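Local coordinates for allergen Bos d 2 (Bos taurus, PDB 4WFU), which probably carries pheromones, binding small odorant molecules as a secreted member of the lipocalin family, at residues I18-A23 with E126-Y131. Sequence-based numbering, arbitrary orientation.
Sequences IIYAAA and EELEKY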
loop_
_atom_site.group_PDB
_atom_site.type_symbol
_atom_site.label_atom_id
_atom_site.label_comp_id
_atom_site.label_asym_id
_atom_site.label_seq_id
_atom_site.Cartn_x
_atom_site.Cartn_y
_atom_site.Cartn_z
ATOM N N ILE A 18 1.273 -6.818 3.652
ATOM C CA ILE A 18 0.049 -6.034 3.732
ATOM C C ILE A 18 -1.013 -6.745 4.586
ATOM O O ILE A 18 -1.310 -7.916 4.375
ATOM C CB ILE A 18 -0.510 -5.682 2.325
ATOM C CG1 ILE A 18 -1.671 -4.695 2.451
ATOM C CG2 ILE A 18 -0.930 -6.958 1.554
ATOM C CD1 ILE A 18 -1.898 -3.819 1.178
ATOM N N ILE A 19 -1.565 -6.031 5.560
ATOM C CA ILE A 19 -2.655 -6.579 6.373
ATOM C C ILE A 19 -3.997 -6.124 5.807
ATOM O O ILE A 19 -4.856 -6.944 5.489
ATOM C CB ILE A 19 -2.566 -6.133 7.847
ATOM C CG1 ILE A 19 -1.146 -6.297 8.385
ATOM C CG2 ILE A 19 -3.552 -6.941 8.708
ATOM C CD1 ILE A 19 -0.633 -7.709 8.299
ATOM N N TYR A 20 -4.152 -4.810 5.668
ATOM C CA TYR A 20 -5.407 -4.210 5.217
ATOM C C TYR A 20 -5.209 -3.252 4.060
ATOM O O TYR A 20 -4.138 -2.664 3.906
ATOM C CB TYR A 20 -6.065 -3.408 6.343
ATOM C CG TYR A 20 -6.502 -4.238 7.533
ATOM C CD1 TYR A 20 -7.613 -5.070 7.458
ATOM C CD2 TYR A 20 -5.816 -4.165 8.742
ATOM C CE1 TYR A 20 -8.019 -5.830 8.575
ATOM C CE2 TYR A 20 -6.215 -4.918 9.844
ATOM C CZ TYR A 20 -7.312 -5.740 9.752
ATOM O OH TYR A 20 -7.701 -6.479 10.854
ATOM N N ALA A 21 -6.269 -3.081 3.277
ATOM C CA ALA A 21 -6.368 -1.979 2.318
ATOM C C ALA A 21 -7.789 -1.432 2.403
ATOM O O ALA A 21 -8.703 -2.130 2.860
ATOM C CB ALA A 21 -6.053 -2.458 0.906
ATOM N N ALA A 22 -7.966 -0.187 1.976
ATOM C CA ALA A 22 -9.262 0.476 1.992
ATOM C C ALA A 22 -9.314 1.435 0.817
ATOM O O ALA A 22 -8.306 2.032 0.470
ATOM C CB ALA A 22 -9.454 1.241 3.295
ATOM N N ALA A 23 -10.492 1.592 0.223
ATOM C CA ALA A 23 -10.638 2.446 -0.956
ATOM C C ALA A 23 -12.067 2.945 -1.079
ATOM O O ALA A 23 -13.004 2.238 -0.708
ATOM C CB ALA A 23 -10.246 1.672 -2.207
ATOM N N GLU A 126 -4.058 -0.273 18.956
ATOM C CA GLU A 126 -3.643 1.098 18.690
ATOM C C GLU A 126 -3.257 1.266 17.225
ATOM O O GLU A 126 -3.524 2.304 16.621
ATOM C CB GLU A 126 -2.490 1.504 19.601
ATOM C CG GLU A 126 -2.946 1.930 20.991
ATOM C CD GLU A 126 -1.785 2.322 21.880
ATOM O OE1 GLU A 126 -0.939 1.448 22.167
ATOM O OE2 GLU A 126 -1.715 3.502 22.285
ATOM N N GLU A 127 -2.625 0.248 16.656
ATOM C CA GLU A 127 -2.286 0.303 15.228
ATOM C C GLU A 127 -3.537 0.296 14.354
ATOM O O GLU A 127 -3.632 1.047 13.374
ATOM C CB GLU A 127 -1.346 -0.847 14.863
ATOM C CG GLU A 127 0.074 -0.613 15.357
ATOM C CD GLU A 127 0.974 -1.818 15.170
ATOM O OE1 GLU A 127 0.461 -2.956 15.218
ATOM O OE2 GLU A 127 2.194 -1.621 14.971
ATOM N N LEU A 128 -4.501 -0.550 14.714
ATOM C CA LEU A 128 -5.767 -0.596 13.997
ATOM C C LEU A 128 -6.487 0.744 14.029
ATOM O O LEU A 128 -6.998 1.212 13.005
ATOM C CB LEU A 128 -6.679 -1.670 14.575
ATOM C CG LEU A 128 -6.166 -3.097 14.440
ATOM C CD1 LEU A 128 -6.981 -4.045 15.336
ATOM C CD2 LEU A 128 -6.226 -3.517 12.991
ATOM N N GLU A 129 -6.542 1.360 15.207
ATOM C CA GLU A 129 -7.183 2.660 15.324
ATOM C C GLU A 129 -6.431 3.746 14.554
ATOM O O GLU A 129 -7.059 4.582 13.941
ATOM C CB GLU A 129 -7.380 3.069 16.780
ATOM C CG GLU A 129 -8.335 2.133 17.524
ATOM C CD GLU A 129 -8.879 2.741 18.804
ATOM O OE1 GLU A 129 -8.445 3.854 19.155
ATOM O OE2 GLU A 129 -9.737 2.101 19.458
ATOM N N LYS A 130 -5.101 3.729 14.604
ATOM C CA LYS A 130 -4.301 4.699 13.853
ATOM C C LYS A 130 -4.609 4.594 12.364
ATOM O O LYS A 130 -4.753 5.609 11.680
ATOM C CB LYS A 130 -2.804 4.491 14.110
ATOM C CG LYS A 130 -1.881 5.463 13.353
ATOM C CD LYS A 130 -2.225 6.923 13.655
ATOM C CE LYS A 130 -1.196 7.885 13.055
ATOM N NZ LYS A 130 -1.642 9.315 13.091
ATOM N N TYR A 131 -4.725 3.367 11.866
ATOM C CA TYR A 131 -5.017 3.140 10.452
ATOM C C TYR A 131 -6.379 3.748 10.075
ATOM O O TYR A 131 -6.511 4.437 9.048
ATOM C CB TYR A 131 -4.966 1.637 10.127
ATOM C CG TYR A 131 -5.303 1.316 8.685
ATOM C CD1 TYR A 131 -4.551 1.854 7.643
ATOM C CD2 TYR A 131 -6.371 0.483 8.366
ATOM C CE1 TYR A 131 -4.861 1.572 6.317
ATOM C CE2 TYR A 131 -6.686 0.199 7.045
ATOM C CZ TYR A 131 -5.922 0.748 6.027
ATOM O OH TYR A 131 -6.221 0.476 4.711
#
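Tyr131 drives its hydroxyl up to the backbone of the strand without bonding to it: OH lies 3.3 Å from Ala22 N and 3.4 Å from Ala21 C, but over the face of the Ala21-Ala22 peptide, far from the line of the Ala22 N-H. The phenol's polar end is satisfied elsewhere, by a hydrogen bond with Thr114 OG1 of strand 110-118. Reaching that depth depends on the first torsion of Tyr131, which sets CG opposite the backbone N (chi1 178°) and extends the ring from the helix to the strand. Ala22 turns its methyl toward the helix, and CB sits 3.6 Å from Tyr131 OH. On the same ring, Tyr131 CE2 packs 3.7 Å from Tyr20 CB, an oblique approach that brings the ring against the root of the second tyrosine. Tyr20 places CG beside its own backbone N (chi1 -64°), and its ring extends toward Leu128. There the CD2 branch of Leu128 makes the touch, 3.4 Å from Tyr20 CE2 and 3.9 Å from Tyr20 OH, again at a slant to the ring. Segments 18-23 and 126-131 run roughly parallel, at 25°, with axes 11.2 Å apart; side chains therefore span the gap, and the two segments bury 208 Å² between them. Tyr20 also belongs to a classic beta bulge, in which Ile19 and Tyr20 together face Gly116. The contact fits the lipocalin fold, in which the helix after the eighth barrel strand packs outside the barrel: strand 17-23 lies between strands 110-118 and 145-147, Ile145 touches Tyr20, Ala22 and Tyr131, and Met97 and Val99 of strand 97-105 receive Tyr131 of helix 125-137.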